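Local coordinates for CrmK (Actinoalloteichus sp. WH1-2216-6, PDB 5I1V), which acts as a flavin-dependent oxidase, carrying covalently bound FAD, in the recycling of shunt products during caerulomycin biosynthesis, at the interface of chains A and B. Residues are numbered along the deposited sequence; one frame, centred on the assembly and turned at random. Chains: chain A/B, CrmK.

Contact 1: the interface of chains A and B. Residues chain A 112-116; chain B 14-15, 18, 36.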
ATOM      1  N   TYR A 112      -3.021 -15.578  -4.859  1.00 17.00           N
ATOM      2  CA  TYR A 112      -3.042 -16.324  -3.670  1.00 17.09           C
ATOM      3  C   TYR A 112      -4.454 -16.545  -3.154  1.00 16.97           C
ATOM      4  O   TYR A 112      -4.825 -17.663  -2.889  1.00 17.92           O
ATOM      5  CB  TYR A 112      -2.151 -15.686  -2.570  1.00 18.48           C
ATOM      6  CG  TYR A 112      -2.051 -16.668  -1.439  1.00 20.92           C
ATOM      7  CD1 TYR A 112      -1.285 -17.810  -1.558  1.00 20.39           C
ATOM      8  CD2 TYR A 112      -2.848 -16.524  -0.299  1.00 24.06           C
ATOM      9  CE1 TYR A 112      -1.234 -18.754  -0.534  1.00 25.60           C
ATOM     10  CE2 TYR A 112      -2.807 -17.457   0.723  1.00 25.14           C
ATOM     11  CZ  TYR A 112      -2.005 -18.558   0.629  1.00 27.41           C
ATOM     12  OH  TYR A 112      -2.026 -19.457   1.689  1.00 32.37           O
ATOM     13  N   LYS A 113      -5.268 -15.510  -3.042  1.00 18.19           N
ATOM     14  CA  LYS A 113      -6.586 -15.706  -2.450  1.00 20.37           C
ATOM     15  C   LYS A 113      -7.472 -16.546  -3.390  1.00 21.10           C
ATOM     16  O   LYS A 113      -8.214 -17.408  -2.950  1.00 21.25           O
ATOM     17  CB  LYS A 113      -7.247 -14.393  -2.099  1.00 23.46           C
ATOM     18  CG  LYS A 113      -6.508 -13.622  -1.008  1.00 27.22           C
ATOM     19  CD  LYS A 113      -7.302 -12.437  -0.522  1.00 29.87           C
ATOM     20  CE  LYS A 113      -6.450 -11.527   0.326  1.00 36.33           C
ATOM     21  NZ  LYS A 113      -7.333 -10.543   1.019  1.00 38.81           N
ATOM     22  N   ASN A 114      -7.359 -16.325  -4.683  1.00 20.25           N
ATOM     23  CA  ASN A 114      -8.242 -17.029  -5.608  1.00 20.87           C
ATOM     24  C   ASN A 114      -7.829 -18.454  -5.987  1.00 21.94           C
ATOM     25  O   ASN A 114      -8.697 -19.300  -6.307  1.00 20.58           O
ATOM     26  CB  ASN A 114      -8.454 -16.210  -6.862  1.00 21.64           C
ATOM     27  CG  ASN A 114      -9.248 -14.966  -6.580  1.00 24.10           C
ATOM     28  OD1 ASN A 114     -10.443 -15.031  -6.330  1.00 27.82           O
ATOM     29  ND2 ASN A 114      -8.589 -13.831  -6.598  1.00 26.00           N
ATOM     30  N   TYR A 115      -6.533 -18.697  -5.992  1.00 20.79           N
ATOM     31  CA  TYR A 115      -6.019 -19.981  -6.466  1.00 21.30           C
ATOM     32  C   TYR A 115      -5.065 -20.686  -5.550  1.00 21.68           C
ATOM     33  O   TYR A 115      -4.792 -21.890  -5.751  1.00 22.05           O
ATOM     34  CB  TYR A 115      -5.377 -19.806  -7.834  1.00 22.68           C
ATOM     35  CG  TYR A 115      -6.165 -18.974  -8.851  1.00 22.71           C
ATOM     36  CD1 TYR A 115      -7.189 -19.525  -9.587  1.00 25.31           C
ATOM     37  CD2 TYR A 115      -5.863 -17.631  -9.057  1.00 23.98           C
ATOM     38  CE1 TYR A 115      -7.896 -18.784 -10.545  1.00 28.25           C
ATOM     39  CE2 TYR A 115      -6.551 -16.870 -10.016  1.00 29.11           C
ATOM     40  CZ  TYR A 115      -7.586 -17.453 -10.736  1.00 30.55           C
ATOM     41  OH  TYR A 115      -8.260 -16.701 -11.690  1.00 38.19           O
ATOM     42  N   GLY A 116      -4.518 -19.953  -4.587  1.00 20.56           N
ATOM     43  CA  GLY A 116      -3.620 -20.527  -3.630  1.00 21.13           C
ATOM     44  C   GLY A 116      -2.186 -20.637  -4.121  1.00 23.25           C
ATOM     45  O   GLY A 116      -1.377 -21.357  -3.526  1.00 21.54           O
TER
ATOM     46  N   HIS B  14      -4.655 -24.247   2.944  1.00 25.29           N
ATOM     47  CA  HIS B  14      -3.621 -23.308   3.415  1.00 25.73           C
ATOM     48  C   HIS B  14      -4.065 -21.857   3.459  1.00 25.41           C
ATOM     49  O   HIS B  14      -3.552 -21.041   4.243  1.00 25.83           O
ATOM     50  CB  HIS B  14      -2.375 -23.425   2.528  1.00 31.31           C
ATOM     51  CG  HIS B  14      -1.655 -24.716   2.704  1.00 37.17           C
ATOM     52  ND1 HIS B  14      -0.679 -25.153   1.836  1.00 43.40           N
ATOM     53  CD2 HIS B  14      -1.781 -25.676   3.649  1.00 40.27           C
ATOM     54  CE1 HIS B  14      -0.231 -26.327   2.244  1.00 42.98           C
ATOM     55  NE2 HIS B  14      -0.888 -26.668   3.339  1.00 41.55           N
ATOM     56  N   ARG B  15      -5.010 -21.509   2.608  1.00 22.77           N
ATOM     57  CA  ARG B  15      -5.558 -20.135   2.627  1.00 23.84           C
ATOM     58  C   ARG B  15      -6.315 -19.750   3.860  1.00 23.08           C
ATOM     59  O   ARG B  15      -6.471 -18.572   4.111  1.00 23.84           O
ATOM     60  CB  ARG B  15      -6.479 -19.882   1.437  1.00 22.29           C
ATOM     61  CG  ARG B  15      -5.641 -19.757   0.186  1.00 23.09           C
ATOM     62  CD  ARG B  15      -6.529 -19.705  -1.026  1.00 22.03           C
ATOM     63  NE  ARG B  15      -7.143 -20.995  -1.217  1.00 23.21           N
ATOM     64  CZ  ARG B  15      -7.890 -21.299  -2.278  1.00 24.51           C
ATOM     65  NH1 ARG B  15      -8.175 -20.380  -3.179  1.00 23.98           N
ATOM     66  NH2 ARG B  15      -8.397 -22.499  -2.401  1.00 27.46           N
ATOM     67  N   LEU B  18      -4.804 -17.369   6.571  1.00 25.87           N
ATOM     68  CA  LEU B  18      -4.615 -16.012   6.076  1.00 24.78           C
ATOM     69  C   LEU B  18      -5.957 -15.271   6.100  1.00 23.90           C
ATOM     70  O   LEU B  18      -6.070 -14.135   6.591  1.00 23.98           O
ATOM     71  CB  LEU B  18      -4.026 -16.074   4.676  1.00 25.84           C
ATOM     72  CG  LEU B  18      -3.654 -14.786   3.914  1.00 29.28           C
ATOM     73  CD1 LEU B  18      -4.841 -14.276   3.102  1.00 30.69           C
ATOM     74  CD2 LEU B  18      -3.089 -13.687   4.801  1.00 31.19           C
ATOM     75  N   LEU B  36     -15.606 -17.076  -1.203  1.00 18.12           N
ATOM     76  CA  LEU B  36     -15.200 -15.942  -2.052  1.00 20.68           C
ATOM     77  C   LEU B  36     -15.961 -15.955  -3.355  1.00 19.33           C
ATOM     78  O   LEU B  36     -15.574 -16.691  -4.254  1.00 19.61           O
ATOM     79  CB  LEU B  36     -13.686 -16.011  -2.401  1.00 24.06           C
ATOM     80  CG  LEU B  36     -12.613 -16.047  -1.349  1.00 32.87           C
ATOM     81  CD1 LEU B  36     -11.480 -15.072  -1.695  1.00 38.85           C
ATOM     82  CD2 LEU B  36     -13.086 -15.762   0.036  1.00 34.23           C
TER
HETATM   83  O   HOH W   1      -1.436 -19.121   4.600  1.00 39.73           O
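B:Arg15 lies against the last turn of A helix 104-115, its aliphatic stem beside A:Tyr112 and its guanidinium at the carbonyls that end the helix. The contact joins two copies of a flavoenzyme with the FAD-binding and berberine-like sequence regions typical of the oxygen-dependent FAD-linked oxidoreductases; the pair may or may not be the dimer in solution.

Among the polar contacts, the direct hydrogen bond runs from NH1 of B:Arg15 to the main-chain O of A:Lys113 at 3.0 Å. The donor stands above the carbonyl plane, not on a lone pair, and the acceptor is tilted modestly from the guanidinium plane, with an angle of 149° at the hydrogen. The bend at the third torsion of B:Arg15 (chi3 -69°) turns the guanidinium toward the helix end, where its positive charge would suit the carbonyl-rich C-terminus.

A water bridges the chains a little farther along. It lies 3.0 Å from the phenol OH of A:Tyr112 and 2.9 Å from the main-chain O of B:His14, which connects the tip of the tyrosine to the residue just before B helix 15-19.

Apolar contact is made chiefly by the arginine stem. It runs over one face of the A:Tyr112 ring, where CG of B:Arg15 lies 3.7 Å from CE2 at the rim; the two side chains point opposite ways, and the ring and guanidinium planes stand steeply to each other. The tyrosine reaches this position with CG anti to its backbone N (chi1 -170°). One carbon farther along the stem, CD of B:Arg15 meets CA of A:Gly116 at 4.0 Å. More peripherally, CD1 of B:Leu18 approaches CE of A:Lys113 at 4.2 Å, and B:Leu36 borders the same lysine near its carbonyl.

Contact 2: the interface of chains A and B. Residues chain A 109, 125, 329-331; chain B 109, 125, 328-331.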
ATOM      1  N   ARG A 109      -1.947 -10.886  -4.267  1.00 21.21           N
ATOM      2  CA  ARG A 109      -3.205 -11.006  -3.570  1.00 24.92           C
ATOM      3  C   ARG A 109      -4.200 -11.747  -4.419  1.00 23.59           C
ATOM      4  O   ARG A 109      -4.890 -12.601  -3.909  1.00 23.39           O
ATOM      5  CB  ARG A 109      -3.789  -9.638  -3.209  1.00 28.22           C
ATOM      6  CG  ARG A 109      -3.203  -9.057  -1.943  1.00 36.69           C
ATOM      7  CD  ARG A 109      -4.141  -7.975  -1.446  1.00 43.34           C
ATOM      8  NE  ARG A 109      -3.773  -6.737  -2.072  1.00 49.84           N
ATOM      9  CZ  ARG A 109      -3.044  -5.791  -1.483  1.00 60.38           C
ATOM     10  NH1 ARG A 109      -2.625  -5.922  -0.219  1.00 59.92           N
ATOM     11  NH2 ARG A 109      -2.742  -4.690  -2.166  1.00 64.59           N
ATOM     12  N   MET A 125       5.492  -3.131  -3.185  1.00 40.79           N
ATOM     13  CA  MET A 125       4.066  -3.220  -3.480  1.00 40.93           C
ATOM     14  C   MET A 125       3.650  -2.613  -4.785  1.00 37.27           C
ATOM     15  O   MET A 125       2.810  -3.190  -5.493  1.00 35.72           O
ATOM     16  CB  MET A 125       3.266  -2.538  -2.370  1.00 47.32           C
ATOM     17  CG  MET A 125       3.210  -3.379  -1.108  1.00 49.04           C
ATOM     18  SD  MET A 125       2.406  -4.982  -1.393  1.00 55.89           S
ATOM     19  CE  MET A 125       0.749  -4.349  -1.780  1.00 53.99           C
ATOM     20  N   PRO A 329       5.762  -0.202   1.366  1.00 32.66           N
ATOM     21  CA  PRO A 329       4.518   0.470   1.018  1.00 32.22           C
ATOM     22  C   PRO A 329       4.655   1.367  -0.186  1.00 32.48           C
ATOM     23  O   PRO A 329       5.696   2.006  -0.389  1.00 31.99           O
ATOM     24  CB  PRO A 329       4.208   1.346   2.236  1.00 33.43           C
ATOM     25  CG  PRO A 329       5.133   0.931   3.321  1.00 34.58           C
ATOM     26  CD  PRO A 329       6.248   0.135   2.732  1.00 33.48           C
ATOM     27  N   ASP A 330       3.561   1.464  -0.914  1.00 33.37           N
ATOM     28  CA  ASP A 330       3.425   2.337  -2.076  1.00 36.85           C
ATOM     29  C   ASP A 330       2.838   3.716  -1.696  1.00 34.10           C
ATOM     30  O   ASP A 330       2.660   4.560  -2.557  1.00 33.62           O
ATOM     31  CB  ASP A 330       2.539   1.645  -3.135  1.00 42.61           C
ATOM     32  CG  ASP A 330       1.164   1.228  -2.586  1.00 49.11           C
ATOM     33  OD1 ASP A 330       1.051   0.861  -1.381  1.00 53.92           O
ATOM     34  OD2 ASP A 330       0.195   1.245  -3.374  1.00 56.02           O
ATOM     35  N   VAL A 331       2.552   3.936  -0.408  1.00 31.27           N
ATOM     36  CA  VAL A 331       2.041   5.225   0.077  1.00 32.85           C
ATOM     37  C   VAL A 331       2.720   5.556   1.391  1.00 30.85           C
ATOM     38  O   VAL A 331       3.482   4.749   1.929  1.00 32.27           O
ATOM     39  CB  VAL A 331       0.516   5.214   0.331  1.00 32.47           C
ATOM     40  CG1 VAL A 331      -0.240   4.830  -0.936  1.00 34.45           C
ATOM     41  CG2 VAL A 331       0.185   4.290   1.489  1.00 33.66           C
TER
ATOM     42  N   ARG B 109      -7.278   5.864  -7.241  1.00 23.13           N
ATOM     43  CA  ARG B 109      -6.255   5.842  -8.303  1.00 24.95           C
ATOM     44  C   ARG B 109      -6.988   5.703  -9.645  1.00 24.61           C
ATOM     45  O   ARG B 109      -6.689   6.400 -10.609  1.00 27.13           O
ATOM     46  CB  ARG B 109      -5.303   4.666  -8.161  1.00 27.24           C
ATOM     47  CG  ARG B 109      -4.337   4.712  -7.012  1.00 33.81           C
ATOM     48  CD  ARG B 109      -3.449   3.487  -7.146  1.00 36.98           C
ATOM     49  NE  ARG B 109      -2.297   3.646  -6.280  1.00 45.02           N
ATOM     50  CZ  ARG B 109      -2.141   3.054  -5.099  1.00 51.71           C
ATOM     51  NH1 ARG B 109      -3.078   2.223  -4.619  1.00 57.80           N
ATOM     52  NH2 ARG B 109      -1.044   3.304  -4.382  1.00 49.51           N
ATOM     53  N   MET B 125      -5.530   3.106   2.952  1.00 41.25           N
ATOM     54  CA  MET B 125      -5.499   2.478   1.632  1.00 41.13           C
ATOM     55  C   MET B 125      -6.258   1.165   1.507  1.00 37.72           C
ATOM     56  O   MET B 125      -6.878   0.945   0.464  1.00 40.34           O
ATOM     57  CB  MET B 125      -4.057   2.260   1.195  1.00 49.64           C
ATOM     58  CG  MET B 125      -3.339   3.584   0.929  1.00 58.83           C
ATOM     59  SD  MET B 125      -4.037   4.567  -0.433  1.00 65.07           S
ATOM     60  CE  MET B 125      -3.519   3.503  -1.786  1.00 62.93           C
ATOM     61  N   ILE B 328      -2.580   5.929   5.205  1.00 31.98           N
ATOM     62  CA  ILE B 328      -2.014   4.845   5.982  1.00 33.23           C
ATOM     63  C   ILE B 328      -1.810   3.620   5.109  1.00 33.46           C
ATOM     64  O   ILE B 328      -2.767   3.179   4.427  1.00 34.96           O
ATOM     65  CB  ILE B 328      -2.889   4.510   7.204  1.00 34.31           C
ATOM     66  CG1 ILE B 328      -2.666   5.579   8.273  1.00 39.47           C
ATOM     67  CG2 ILE B 328      -2.520   3.155   7.813  1.00 31.86           C
ATOM     68  CD1 ILE B 328      -3.816   6.491   8.460  1.00 43.11           C
ATOM     69  N   PRO B 329      -0.567   3.082   5.104  1.00 34.44           N
ATOM     70  CA  PRO B 329      -0.238   1.857   4.352  1.00 35.79           C
ATOM     71  C   PRO B 329      -1.071   0.647   4.769  1.00 37.10           C
ATOM     72  O   PRO B 329      -1.367   0.459   5.948  1.00 32.72           O
ATOM     73  CB  PRO B 329       1.236   1.592   4.705  1.00 37.20           C
ATOM     74  CG  PRO B 329       1.782   2.886   5.195  1.00 35.72           C
ATOM     75  CD  PRO B 329       0.637   3.696   5.725  1.00 36.07           C
ATOM     76  N   ASP B 330      -1.404  -0.165   3.780  1.00 35.65           N
ATOM     77  CA  ASP B 330      -1.981  -1.492   3.957  1.00 37.68           C
ATOM     78  C   ASP B 330      -0.948  -2.663   4.072  1.00 34.64           C
ATOM     79  O   ASP B 330      -1.334  -3.843   4.167  1.00 32.32           O
ATOM     80  CB  ASP B 330      -2.922  -1.735   2.773  1.00 44.58           C
ATOM     81  CG  ASP B 330      -2.194  -1.612   1.425  1.00 51.41           C
ATOM     82  OD1 ASP B 330      -1.465  -0.601   1.217  1.00 59.82           O
ATOM     83  OD2 ASP B 330      -2.335  -2.525   0.588  1.00 52.72           O
ATOM     84  N   VAL B 331       0.350  -2.347   4.038  1.00 29.71           N
ATOM     85  CA  VAL B 331       1.418  -3.342   4.253  1.00 27.45           C
ATOM     86  C   VAL B 331       2.499  -2.713   5.120  1.00 27.91           C
ATOM     87  O   VAL B 331       2.454  -1.502   5.352  1.00 28.86           O
ATOM     88  CB  VAL B 331       2.057  -3.817   2.943  1.00 26.82           C
ATOM     89  CG1 VAL B 331       1.040  -4.614   2.131  1.00 31.44           C
ATOM     90  CG2 VAL B 331       2.569  -2.650   2.146  1.00 28.42           C
TER
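The CG2 methyl of A:Val331 meets CG of B:Met125 tip to tip at 3.6 Å, and the reciprocal pair, B:Val331 CG2 and A:Met125 CG, is tighter at 3.4 Å. Each valine also sets its CG1 methyl beside the sulfur of the opposing methionine, so that CG, SD and CE of the thioether chain all border the valine. Between these pairs the prolines pack across the two-fold, CB of A:Pro329 lying 3.9 Å from CB of B:Pro329.

Next to this apolar core are two salt bridges whose geometries differ. NH2 of B:Arg109 stands 2.6 Å from OD2 of A:Asp330, a bent hydrogen bond (119° at the hydrogen) that enters from above the carboxylate plane. In the twin, both NH1 and NH2 of A:Arg109 sit near OD2 of B:Asp330, with NH1 at 3.5 Å, a looser pairing of charges. The unequal bridges go with unequal chains: B:Arg109, extended from CG to NE, brings one amine up to its aspartate, whereas A:Arg109, bent at chi3 (-88°), lies near its own without a hydrogen bond.

Farther back, helix 104-115 carries each arginine, and the loop 329-331 presents proline, aspartate and valine together. Each aspartate has CG between its backbone N and carbonyl carbon (chi1 55° in A:Asp330), turning the carboxylate toward the arginine of the partner. A:Met125 and B:Met125 each directly follow the cysteine (Cys124) covalently bound to FAD. If the dimer is the biological one, the patch would hold the two copies together at the two-fold, close to the flavin-bearing loops.

Contact 1 and contact 2 belong to one two-fold symmetric interface, the centres of their C-alpha atoms about 20 Å apart. Helix 104-115 links them: its last turn serves contact 1, while A:Arg109 and B:Arg109, roughly one turn earlier in each copy, serve contact 2. Contact 2 lies at the two-fold and contains both symmetry-related halves; contact 1 lies off it and recurs with the chains exchanged. The same helix therefore meets the N-terminal region of the partner at one end and its 329-331 loop farther back, which would fix its orientation in the dimer, if that dimer persists in solution.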